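PDB 2Y2W: arabinofuranosidase from Bifidobacterium longum, which hydrolyses terminal non-reducing alpha-L-arabinofuranoside residues from arabinan and arabinoxylan, helping to break down the plant cell wall. Local coordinates for residues D378-T381 against A382-V386; S299-D302 against F303-S306; V237-A240 against M241-E245. All coordinates share one frame; numbering follows the deposited sequence.

Contact 1 of 3, residues D378-T381 against A382-V386; sequences DIYT and AADAV
Both the backbone N and the hydroxyl of Thr381 are drawn to one carboxylate oxygen, OD2 of Asp384, three residues further on. The amide bond, Thr381 N to Asp384 OD2 at 3.0 Å, is almost straight, with an angle of 175° at the hydrogen, although the N-H meets the oxygen from above the carboxylate plane. The hydroxyl adds a weak bond, Thr381 OG1 to the same OD2. In return the backbone N of Asp384 gives a weak hydrogen bond of 3.3 Å to Thr381 OG1. This exchange is a capping box: Thr381 is the N-cap of helix 382-397, and each residue's side chain accepts from the other's amide. Threonine suits the place because OG1, set between the backbone N and the carbonyl carbon (chi1 60°), turns back over the first helical turn. Aspartate suits its place because a short acidic chain reaches the cap, where its negative charge probably also favours the positive end of the helix dipole. The first regular turn then closes with Ala385 N bonding to Thr381 O at 3.3 Å. Replacing Asp384 by an alanine would probably leave Thr381 N without its acceptor and remove one half of the capping box. Tyr380 crosses Asp384 at about a right angle, its CD1 3.6 Å from Asp384 CB and the ring plane turned 83° from the carboxylate. Its hydroxyl bonds to the backbone O of Val343, and the side chain of Tyr380 lies about 5 Å from that of Trp344, a residue probably important for substrate recognition. Asp384 OD1 is held by the hydroxyl of Tyr345.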
loop_
_atom_site.group_PDB
_atom_site.type_symbol
_atom_site.label_atom_id
_atom_site.label_comp_id
_atom_site.label_asym_id
_atom_site.label_seq_id
_atom_site.Cartn_x
_atom_site.Cartn_y
_atom_site.Cartn_z
ATOM N N ASP D 378 32.646 12.949 -11.986
ATOM C CA ASP D 378 33.916 13.030 -11.273
ATOM C C ASP D 378 35.090 12.689 -12.180
ATOM O O ASP D 378 35.043 11.716 -12.936
ATOM C CB ASP D 378 33.908 12.109 -10.048
ATOM C CG ASP D 378 33.041 12.642 -8.915
ATOM O OD1 ASP D 378 32.689 13.843 -8.926
ATOM O OD2 ASP D 378 32.717 11.852 -8.001
ATOM N N ILE D 379 36.133 13.512 -12.100
ATOM C CA ILE D 379 37.344 13.322 -12.892
ATOM C C ILE D 379 38.387 12.666 -11.989
ATOM O O ILE D 379 38.877 13.281 -11.040
ATOM C CB ILE D 379 37.868 14.664 -13.483
ATOM C CG1 ILE D 379 36.710 15.578 -13.916
ATOM C CG2 ILE D 379 38.802 14.413 -14.653
ATOM C CD1 ILE D 379 35.967 15.136 -15.184
ATOM N N TYR D 380 38.708 11.408 -12.287
ATOM C CA TYR D 380 39.442 10.552 -11.357
ATOM C C TYR D 380 40.947 10.772 -11.332
ATOM O O TYR D 380 41.600 10.842 -12.373
ATOM C CB TYR D 380 39.134 9.077 -11.619
ATOM C CG TYR D 380 37.748 8.645 -11.191
ATOM C CD1 TYR D 380 37.364 8.695 -9.851
ATOM C CD2 TYR D 380 36.829 8.172 -12.122
ATOM C CE1 TYR D 380 36.096 8.296 -9.452
ATOM C CE2 TYR D 380 35.557 7.767 -11.731
ATOM C CZ TYR D 380 35.200 7.834 -10.396
ATOM O OH TYR D 380 33.947 7.433 -10.005
ATOM N N THR D 381 41.482 10.857 -10.118
ATOM C CA THR D 381 42.909 11.043 -9.887
ATOM C C THR D 381 43.617 9.695 -9.814
ATOM O O THR D 381 42.970 8.655 -9.660
ATOM C CB THR D 381 43.166 11.803 -8.571
ATOM O OG1 THR D 381 42.610 11.064 -7.475
ATOM C CG2 THR D 381 42.541 13.193 -8.615
ATOM N N ALA D 382 44.946 9.724 -9.914
ATOM C CA ALA D 382 45.768 8.521 -9.799
ATOM C C ALA D 382 45.490 7.768 -8.502
ATOM O O ALA D 382 45.543 6.540 -8.471
ATOM C CB ALA D 382 47.243 8.879 -9.900
ATOM N N ALA D 383 45.186 8.513 -7.440
ATOM C CA ALA D 383 44.874 7.932 -6.136
ATOM C C ALA D 383 43.521 7.220 -6.130
ATOM O O ALA D 383 43.388 6.146 -5.544
ATOM C CB ALA D 383 44.923 8.998 -5.053
ATOM N N ASP D 384 42.529 7.822 -6.789
ATOM C CA ASP D 384 41.186 7.242 -6.893
ATOM C C ASP D 384 41.220 5.854 -7.533
ATOM O O ASP D 384 40.493 4.950 -7.115
ATOM C CB ASP D 384 40.255 8.163 -7.689
ATOM C CG ASP D 384 39.970 9.480 -6.976
ATOM O OD1 ASP D 384 39.986 9.512 -5.727
ATOM O OD2 ASP D 384 39.724 10.490 -7.671
ATOM N N ALA D 385 42.079 5.699 -8.539
ATOM C CA ALA D 385 42.258 4.428 -9.234
ATOM C C ALA D 385 42.891 3.364 -8.341
ATOM O O ALA D 385 42.483 2.202 -8.377
ATOM C CB ALA D 385 43.086 4.628 -10.485
ATOM N N VAL D 386 43.878 3.765 -7.540
ATOM C CA VAL D 386 44.581 2.839 -6.644
ATOM C C VAL D 386 43.644 2.306 -5.554
ATOM O O VAL D 386 43.742 1.143 -5.154
ATOM C CB VAL D 386 45.865 3.482 -6.026
ATOM C CG1 VAL D 386 46.553 2.530 -5.048
ATOM C CG2 VAL D 386 46.842 3.891 -7.122
#

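Contact 2 of 3, residues S299-D302 against F303-S306; sequences SMQD and FLAS
Backbone hydrogen bonds tie Ser299 to Phe303 and Met300 to Leu304 in the regular helical spacing of four residues. Phe303 N reaches Ser299 O at 3.0 Å, and Leu304 N reaches Met300 O at the same length. One step later the pattern tightens: Ala305 N gives only a weak bond to Asp302 O, 3.3 Å away. A second polar group gathers on Phe303 O, which accepts from both Ser306 N and Ser306 OG, the hydroxyl at 2.7 Å. Both donors come from the same face of the carbonyl plane; serine fits here because its short hydroxyl can fold back onto a carbonyl three residues earlier. These residues lie in and just after the last part of helix 297-304, which follows strand 280-287 of the (beta/alpha)8 barrel, and the chain passes almost directly into helix 307-327. The apolar contacts are made by Met300 and Leu304, whose side chains cross at a slant, Met300 SD lying 3.8 Å from Leu304 CD1. Met300 CG stands anti to the backbone N (chi1 168°), and bends at the next two torsions fold the thioether over the leucine branch; an unbranched, flexible chain makes that curl easy. Phe303 meets the preceding turn through its CB, 3.4 Å from Met300 O, while its ring extends toward helix 382-397 and packs on Val387. Polar residues occupy another side of the helix: Gln301 NE2 bonds to Arg486 O, and Asp302 OD1 to Glu458 N, linking this helix to loops of the C-terminal beta domain.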
loop_
_atom_site.group_PDB
_atom_site.type_symbol
_atom_site.label_atom_id
_atom_site.label_comp_id
_atom_site.label_asym_id
_atom_site.label_seq_id
_atom_site.Cartn_x
_atom_site.Cartn_y
_atom_site.Cartn_z
ATOM N N SER D 299 43.315 12.818 5.502
ATOM C CA SER D 299 42.117 12.347 4.812
ATOM C C SER D 299 42.475 11.441 3.634
ATOM O O SER D 299 41.763 10.474 3.348
ATOM C CB SER D 299 41.277 13.532 4.333
ATOM O OG SER D 299 41.993 14.309 3.389
ATOM N N MET D 300 43.577 11.771 2.961
ATOM C CA MET D 300 44.120 10.966 1.866
ATOM C C MET D 300 44.503 9.562 2.340
ATOM O O MET D 300 44.145 8.572 1.698
ATOM C CB MET D 300 45.320 11.680 1.228
ATOM C CG MET D 300 46.161 10.840 0.260
ATOM S SD MET D 300 45.251 10.138 -1.131
ATOM C CE MET D 300 44.788 11.605 -2.050
ATOM N N GLN D 301 45.214 9.487 3.463
ATOM C CA GLN D 301 45.646 8.208 4.037
ATOM C C GLN D 301 44.469 7.346 4.508
ATOM O O GLN D 301 44.517 6.120 4.404
ATOM C CB GLN D 301 46.649 8.431 5.180
ATOM C CG GLN D 301 47.400 7.170 5.628
ATOM C CD GLN D 301 48.381 6.654 4.584
ATOM O OE1 GLN D 301 49.504 7.146 4.471
ATOM N NE2 GLN D 301 47.962 5.646 3.827
ATOM N N ASP D 302 43.423 7.991 5.026
ATOM C CA ASP D 302 42.181 7.300 5.377
ATOM C C ASP D 302 41.520 6.717 4.126
ATOM O O ASP D 302 41.008 5.594 4.143
ATOM C CB ASP D 302 41.199 8.254 6.070
ATOM C CG ASP D 302 41.703 8.756 7.416
ATOM O OD1 ASP D 302 42.839 8.416 7.814
ATOM O OD2 ASP D 302 40.949 9.504 8.077
ATOM N N PHE D 303 41.549 7.498 3.048
ATOM C CA PHE D 303 40.923 7.140 1.783
ATOM C C PHE D 303 41.622 5.971 1.081
ATOM O O PHE D 303 40.963 5.123 0.477
ATOM C CB PHE D 303 40.853 8.372 0.875
ATOM C CG PHE D 303 40.370 8.084 -0.517
ATOM C CD1 PHE D 303 39.138 7.472 -0.734
ATOM C CD2 PHE D 303 41.140 8.445 -1.614
ATOM C CE1 PHE D 303 38.693 7.209 -2.020
ATOM C CE2 PHE D 303 40.700 8.195 -2.905
ATOM C CZ PHE D 303 39.473 7.577 -3.109
ATOM N N LEU D 304 42.948 5.922 1.172
ATOM C CA LEU D 304 43.719 4.844 0.554
ATOM C C LEU D 304 43.490 3.496 1.243
ATOM O O LEU D 304 43.690 2.442 0.636
ATOM C CB LEU D 304 45.210 5.191 0.511
ATOM C CG LEU D 304 45.628 6.331 -0.429
ATOM C CD1 LEU D 304 46.958 6.928 0.008
ATOM C CD2 LEU D 304 45.688 5.876 -1.882
ATOM N N ALA D 305 43.052 3.540 2.499
ATOM C CA ALA D 305 42.738 2.331 3.257
ATOM C C ALA D 305 41.229 2.066 3.332
ATOM O O ALA D 305 40.742 1.481 4.307
ATOM C CB ALA D 305 43.344 2.414 4.656
ATOM N N SER D 306 40.501 2.480 2.294
ATOM C CA SER D 306 39.040 2.337 2.246
ATOM C C SER D 306 38.567 0.890 2.149
ATOM O O SER D 306 37.417 0.587 2.473
ATOM C CB SER D 306 38.449 3.155 1.096
ATOM O OG SER D 306 38.471 4.538 1.401
#

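Contact 3 of 3, residues V237-A240 against M241-E245; sequences VAHA and MKLAE
Four successive amides, Met241 to Ala244, bond to the carbonyls of Val237 to Ala240, the unbroken alpha-helical pattern of the last turns of helix 227-244, the straightest being Lys242 N to Ala238 O with an angle of 166° at the hydrogen. Two pairs of side chains four residues apart lie side by side and point the same way. In the first, Val237 CG1 touches Met241 SD at 3.8 Å. With chi1 at -179° the CG1 branch points away from the valine's own amide and reaches the sulfur, and the methionine chain runs out extended before bending at its last torsion. This pair looks inward: Val237 packs on Ile212 and Met241 on Trp210 and Leu250, so the helix rests on strands 209-212 and 249-252, the neighbours it connects in a beta-alpha-beta unit of the barrel. Valine and methionine suit this place as apolar chains, the flexible thioether reaching residues of both strands. In the second pair Leu243 CD2 lies 3.9 Å from His239 CE1 and a little farther from His239 NE2, so one methyl meets the far end of the imidazole, obliquely to the ring. This pair faces a second subunit, where His239 stacks edge-to-face with His224 of that subunit and Leu243 packs on its Trp220. Ala240 packs on Leu137 and Ala244 on Arg135 of that second subunit, their small methyls allowing close approach, and both also touch helix 174-185 of their own chain. The chemistry thus separates the two pairs: aliphatic and thioether groups bind the helix to its own barrel, while an imidazole flanked by a leucine methyl offers an aromatic and apolar surface that probably suits subunit assembly.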
loop_
_atom_site.group_PDB
_atom_site.type_symbol
_atom_site.label_atom_id
_atom_site.label_comp_id
_atom_site.label_asym_id
_atom_site.label_seq_id
_atom_site.Cartn_x
_atom_site.Cartn_y
_atom_site.Cartn_z
ATOM N N VAL D 237 6.902 -9.896 -2.893
ATOM C CA VAL D 237 7.390 -9.786 -4.272
ATOM C C VAL D 237 8.311 -10.946 -4.671
ATOM O O VAL D 237 8.171 -11.502 -5.764
ATOM C CB VAL D 237 8.077 -8.418 -4.538
ATOM C CG1 VAL D 237 8.554 -8.316 -5.981
ATOM C CG2 VAL D 237 7.122 -7.276 -4.228
ATOM N N ALA D 238 9.241 -11.306 -3.785
ATOM C CA ALA D 238 10.195 -12.390 -4.051
ATOM C C ALA D 238 9.509 -13.744 -4.210
ATOM O O ALA D 238 9.851 -14.516 -5.108
ATOM C CB ALA D 238 11.259 -12.455 -2.966
ATOM N N HIS D 239 8.542 -14.022 -3.338
ATOM C CA HIS D 239 7.763 -15.255 -3.422
ATOM C C HIS D 239 6.988 -15.363 -4.733
ATOM O O HIS D 239 7.061 -16.386 -5.417
ATOM C CB HIS D 239 6.796 -15.380 -2.240
ATOM C CG HIS D 239 5.702 -16.376 -2.470
ATOM N ND1 HIS D 239 4.412 -16.005 -2.783
ATOM C CD2 HIS D 239 5.717 -17.730 -2.472
ATOM C CE1 HIS D 239 3.674 -17.088 -2.949
ATOM N NE2 HIS D 239 4.442 -18.148 -2.764
ATOM N N ALA D 240 6.249 -14.305 -5.065
ATOM C CA ALA D 240 5.407 -14.269 -6.256
ATOM C C ALA D 240 6.218 -14.391 -7.541
ATOM O O ALA D 240 5.818 -15.097 -8.466
ATOM C CB ALA D 240 4.564 -13.003 -6.274
ATOM N N MET D 241 7.361 -13.715 -7.597
ATOM C CA MET D 241 8.226 -13.806 -8.766
ATOM C C MET D 241 8.821 -15.204 -8.938
ATOM O O MET D 241 8.776 -15.755 -10.041
ATOM C CB MET D 241 9.304 -12.725 -8.748
ATOM C CG MET D 241 8.777 -11.362 -9.166
ATOM S SD MET D 241 9.994 -10.050 -9.040
ATOM C CE MET D 241 11.115 -10.488 -10.368
ATOM N N LYS D 242 9.352 -15.780 -7.856
ATOM C CA LYS D 242 9.876 -17.154 -7.903
ATOM C C LYS D 242 8.788 -18.195 -8.159
ATOM O O LYS D 242 9.074 -19.281 -8.661
ATOM C CB LYS D 242 10.687 -17.513 -6.652
ATOM C CG LYS D 242 12.190 -17.298 -6.815
ATOM C CD LYS D 242 13.000 -17.881 -5.660
ATOM C CE LYS D 242 13.219 -19.389 -5.814
ATOM N NZ LYS D 242 13.843 -19.989 -4.594
ATOM N N LEU D 243 7.547 -17.857 -7.816
ATOM C CA LEU D 243 6.402 -18.707 -8.125
ATOM C C LEU D 243 6.115 -18.718 -9.628
ATOM O O LEU D 243 5.683 -19.732 -10.173
ATOM C CB LEU D 243 5.165 -18.261 -7.337
ATOM C CG LEU D 243 3.863 -19.065 -7.447
ATOM C CD1 LEU D 243 4.064 -20.565 -7.208
ATOM C CD2 LEU D 243 2.830 -18.507 -6.485
ATOM N N ALA D 244 6.355 -17.586 -10.284
ATOM C CA ALA D 244 6.207 -17.485 -11.734
ATOM C C ALA D 244 7.401 -18.115 -12.434
ATOM O O ALA D 244 7.243 -18.761 -13.464
ATOM C CB ALA D 244 6.045 -16.035 -12.163
ATOM N N GLU D 245 8.592 -17.920 -11.872
ATOM C CA GLU D 245 9.818 -18.498 -12.418
ATOM C C GLU D 245 10.766 -18.968 -11.321
ATOM O O GLU D 245 11.332 -18.154 -10.587
ATOM C CB GLU D 245 10.538 -17.500 -13.328
ATOM C CG GLU D 245 10.095 -17.526 -14.776
ATOM C CD GLU D 245 11.014 -16.723 -15.684
ATOM O OE1 GLU D 245 12.252 -16.794 -15.515
ATOM O OE2 GLU D 245 10.495 -16.026 -16.578
#

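Overall arrangement
Along the chain contact 3 comes first, then contact 2, then contact 1, all in or around the (beta/alpha)8 barrel. Contact 3 lies in the last turns of helix 227-244, which connects barrel strands 209-212 and 249-252, at a subunit interface. Contacts 1 and 2 lie on the opposite side of the chain's centre, about 13 Å apart between centres, and they touch: Ala383 packs against Met300, and Asp384 against Phe303, joining the start of helix 382-397 to helix 297-304. Between centres, contact 3 is about 41 Å from contact 1 and about 42 Å from contact 2. Thus one pair of helices packs near residues probably involved in substrate recognition and binding, while the distant helix both packs on the barrel and probably helps to hold subunits together.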